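Local coordinates for protein RNase III inhibitor (Mycobacterium tuberculosis, PDB 5M3I) that belongs to the macro domain family of compact alpha/beta proteins, at residues A[83-88]-A[111-116]. Residues are numbered along the deposited sequence; the frame is centred on the assembly and turned at random.
Sequences HIINFP and RVIREL
Leu116 sets its CD1 methyl over one face of the His83 imidazole ring, off centre toward the rim. The nearest ring atom is His83 CE1, 4.2 Å from Leu116 CD1. This is a loose van der Waals contact of a methyl with a ring face, between two side chains that slant past each other. His83 holds its ring carbon CG anti to its own carbonyl carbon (chi1 -57°), which carries the imidazole out from the strand toward Leu116. His83 ND1 makes a weak hydrogen bond to Asp74 OD1, on the neighbouring antiparallel strand 71-74.

Further along strand 83-88, Ile85 points toward the helix. Its second torsion is extended (chi2 171°), and its CD1 methyl forms the tip. Ile85 CD1 lies 4.5 Å from Val112 CG1. Ile113 approaches the same methyl with its CG1, also at 4.5 Å from Ile85 CD1. One helical turn earlier, Leu109 packs on Ile85 too. Val72 of strand 71-74 touches both Val112 and Leu116.

The two segments join the last turn of helix 99-115 to an inner strand of the mixed sheet, part of the alpha/beta layering of the macro domain. Strand 83-88 hydrogen-bonds through its backbone to strand 26-31 along one edge and to strand 71-74 along the other. No hydrogen bond or salt bridge links the two segments. They meet through loose van der Waals packing. It is hydrophobic where buried Ile85, Val112 and Ile113 meet, and mixed at the more exposed side, where His83 meets Leu116 and keeps ND1 for Asp74.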
ATOM      1  N   HIS A  83       0.386   7.252   8.750  1.00 57.39           N
ATOM      2  CA  HIS A  83      -0.642   6.367   8.208  1.00 55.52           C
ATOM      3  C   HIS A  83      -0.061   5.134   7.535  1.00 55.49           C
ATOM      4  O   HIS A  83       0.937   5.214   6.822  1.00 54.02           O
ATOM      5  CB  HIS A  83      -1.480   7.091   7.161  1.00 54.56           C
ATOM      6  CG  HIS A  83      -2.122   8.340   7.664  1.00 58.23           C
ATOM      7  ND1 HIS A  83      -3.234   8.325   8.484  1.00 63.94           N
ATOM      8  CD2 HIS A  83      -1.809   9.640   7.475  1.00 56.83           C
ATOM      9  CE1 HIS A  83      -3.570   9.562   8.784  1.00 61.66           C
ATOM     10  NE2 HIS A  83      -2.725  10.375   8.177  1.00 61.56           N
ATOM     11  N   ILE A  84      -0.719   4.006   7.749  1.00 54.13           N
ATOM     12  CA  ILE A  84      -0.492   2.816   6.980  1.00 54.07           C
ATOM     13  C   ILE A  84      -1.699   2.632   6.098  1.00 51.97           C
ATOM     14  O   ILE A  84      -2.825   2.499   6.596  1.00 52.34           O
ATOM     15  CB  ILE A  84      -0.367   1.539   7.867  1.00 55.49           C
ATOM     16  CG1 ILE A  84       0.595   1.752   9.029  1.00 55.29           C
ATOM     17  CG2 ILE A  84       0.031   0.342   7.005  1.00 55.61           C
ATOM     18  CD1 ILE A  84       1.950   2.248   8.622  1.00 58.37           C
ATOM     19  N   ILE A  85      -1.467   2.605   4.789  1.00 51.74           N
ATOM     20  CA  ILE A  85      -2.515   2.401   3.798  1.00 49.69           C
ATOM     21  C   ILE A  85      -2.369   0.976   3.297  1.00 49.28           C
ATOM     22  O   ILE A  85      -1.446   0.648   2.551  1.00 48.85           O
ATOM     23  CB  ILE A  85      -2.381   3.387   2.659  1.00 48.76           C
ATOM     24  CG1 ILE A  85      -2.372   4.815   3.210  1.00 50.92           C
ATOM     25  CG2 ILE A  85      -3.520   3.195   1.673  1.00 50.23           C
ATOM     26  CD1 ILE A  85      -2.021   5.880   2.189  1.00 50.08           C
ATOM     27  N   ASN A  86      -3.278   0.113   3.736  1.00 50.49           N
ATOM     28  CA  ASN A  86      -3.267  -1.279   3.334  1.00 48.88           C
ATOM     29  C   ASN A  86      -4.031  -1.401   2.044  1.00 45.46           C
ATOM     30  O   ASN A  86      -5.232  -1.202   2.010  1.00 46.29           O
ATOM     31  CB  ASN A  86      -3.886  -2.148   4.406  1.00 52.48           C
ATOM     32  CG  ASN A  86      -3.062  -2.151   5.678  1.00 55.47           C
ATOM     33  OD1 ASN A  86      -2.032  -2.818   5.753  1.00 55.47           O
ATOM     34  ND2 ASN A  86      -3.536  -1.444   6.708  1.00 55.00           N
ATOM     35  N   PHE A  87      -3.314  -1.734   0.979  1.00 44.31           N
ATOM     36  CA  PHE A  87      -3.844  -1.788  -0.399  1.00 44.09           C
ATOM     37  C   PHE A  87      -4.110  -3.248  -0.735  1.00 47.61           C
ATOM     38  O   PHE A  87      -3.176  -4.047  -0.792  1.00 46.12           O
ATOM     39  CB  PHE A  87      -2.748  -1.227  -1.299  1.00 46.01           C
ATOM     40  CG  PHE A  87      -3.123  -1.000  -2.702  1.00 44.87           C
ATOM     41  CD1 PHE A  87      -3.633  -2.029  -3.474  1.00 47.66           C
ATOM     42  CD2 PHE A  87      -2.950   0.235  -3.263  1.00 44.12           C
ATOM     43  CE1 PHE A  87      -3.974  -1.805  -4.773  1.00 47.48           C
ATOM     44  CE2 PHE A  87      -3.343   0.480  -4.548  1.00 46.18           C
ATOM     45  CZ  PHE A  87      -3.812  -0.566  -5.323  1.00 46.44           C
ATOM     46  N   PRO A  88      -5.398  -3.632  -0.940  1.00 49.84           N
ATOM     47  CA  PRO A  88      -5.646  -5.055  -1.282  1.00 48.09           C
ATOM     48  C   PRO A  88      -5.221  -5.394  -2.684  1.00 45.62           C
ATOM     49  O   PRO A  88      -5.702  -4.813  -3.614  1.00 46.26           O
ATOM     50  CB  PRO A  88      -7.172  -5.198  -1.105  1.00 48.89           C
ATOM     51  CG  PRO A  88      -7.515  -4.103  -0.096  1.00 48.07           C
ATOM     52  CD  PRO A  88      -6.670  -2.956  -0.591  1.00 48.17           C
ATOM     53  N   ARG A 111      -7.827   8.938  -3.827  1.00 60.40           N
ATOM     54  CA  ARG A 111      -8.885   9.553  -3.052  1.00 62.75           C
ATOM     55  C   ARG A 111      -8.468   9.687  -1.581  1.00 60.12           C
ATOM     56  O   ARG A 111      -8.669  10.691  -0.977  1.00 62.91           O
ATOM     57  CB  ARG A 111     -10.167   8.725  -3.157  1.00 66.28           C
ATOM     58  CG  ARG A 111     -11.365   9.372  -2.465  1.00 74.44           C
ATOM     59  CD  ARG A 111     -12.580   8.452  -2.389  1.00 81.28           C
ATOM     60  NE  ARG A 111     -12.325   7.295  -1.522  1.00 86.21           N
ATOM     61  CZ  ARG A 111     -12.235   7.311  -0.183  1.00 89.04           C
ATOM     62  NH1 ARG A 111     -12.389   8.431   0.506  1.00 91.59           N
ATOM     63  NH2 ARG A 111     -11.989   6.181   0.471  1.00 88.31           N
ATOM     64  N   VAL A 112      -7.850   8.665  -1.028  1.00 59.02           N
ATOM     65  CA  VAL A 112      -7.483   8.681   0.371  1.00 59.25           C
ATOM     66  C   VAL A 112      -6.363   9.703   0.658  1.00 55.71           C
ATOM     67  O   VAL A 112      -6.330  10.330   1.726  1.00 55.16           O
ATOM     68  CB  VAL A 112      -7.118   7.242   0.808  1.00 60.18           C
ATOM     69  CG1 VAL A 112      -6.311   7.195   2.089  1.00 62.50           C
ATOM     70  CG2 VAL A 112      -8.391   6.420   0.938  1.00 63.55           C
ATOM     71  N   ILE A 113      -5.395   9.792  -0.250  1.00 52.81           N
ATOM     72  CA  ILE A 113      -4.294  10.723  -0.087  1.00 53.47           C
ATOM     73  C   ILE A 113      -4.838  12.146  -0.082  1.00 54.77           C
ATOM     74  O   ILE A 113      -4.335  12.976   0.658  1.00 56.33           O
ATOM     75  CB  ILE A 113      -3.186  10.490  -1.155  1.00 51.75           C
ATOM     76  CG1 ILE A 113      -2.381   9.230  -0.791  1.00 50.09           C
ATOM     77  CG2 ILE A 113      -2.246  11.682  -1.260  1.00 50.83           C
ATOM     78  CD1 ILE A 113      -1.619   8.611  -1.926  1.00 49.59           C
ATOM     79  N   ARG A 114      -5.806  12.422  -0.950  1.00 56.87           N
ATOM     80  CA  ARG A 114      -6.441  13.756  -1.023  1.00 60.62           C
ATOM     81  C   ARG A 114      -7.206  14.054   0.244  1.00 65.43           C
ATOM     82  O   ARG A 114      -6.974  15.069   0.890  1.00 63.78           O
ATOM     83  CB  ARG A 114      -7.388  13.839  -2.175  1.00 60.99           C
ATOM     84  CG  ARG A 114      -6.687  14.089  -3.487  1.00 63.10           C
ATOM     85  CD  ARG A 114      -7.652  13.988  -4.660  1.00 66.20           C
ATOM     86  NE  ARG A 114      -6.927  14.239  -5.903  1.00 66.55           N
ATOM     87  CZ  ARG A 114      -7.312  13.837  -7.114  1.00 67.76           C
ATOM     88  NH1 ARG A 114      -8.432  13.106  -7.296  1.00 67.90           N
ATOM     89  NH2 ARG A 114      -6.545  14.146  -8.161  1.00 66.04           N
ATOM     90  N   GLU A 115      -8.089  13.128   0.595  1.00 67.93           N
ATOM     91  CA  GLU A 115      -8.915  13.278   1.778  1.00 72.05           C
ATOM     92  C   GLU A 115      -8.154  13.457   3.075  1.00 68.74           C
ATOM     93  O   GLU A 115      -8.544  14.279   3.884  1.00 70.01           O
ATOM     94  CB  GLU A 115      -9.958  12.166   1.889  1.00 76.62           C
ATOM     95  CG  GLU A 115     -11.078  12.482   0.918  1.00 84.81           C
ATOM     96  CD  GLU A 115     -12.162  11.451   0.898  1.00 89.93           C
ATOM     97  OE1 GLU A 115     -12.089  10.487   1.705  1.00 93.63           O
ATOM     98  OE2 GLU A 115     -13.089  11.584   0.062  1.00 93.13           O
ATOM     99  N   LEU A 116      -7.043  12.766   3.239  1.00 63.98           N
ATOM    100  CA  LEU A 116      -6.227  12.910   4.447  1.00 63.05           C
ATOM    101  C   LEU A 116      -5.104  13.954   4.326  1.00 60.79           C
ATOM    102  O   LEU A 116      -4.338  14.177   5.280  1.00 58.88           O
ATOM    103  CB  LEU A 116      -5.664  11.563   4.830  1.00 62.62           C
ATOM    104  CG  LEU A 116      -6.732  10.533   5.193  1.00 64.36           C
ATOM    105  CD1 LEU A 116      -6.091   9.191   5.455  1.00 62.58           C
ATOM    106  CD2 LEU A 116      -7.516  10.973   6.424  1.00 67.97           C
TER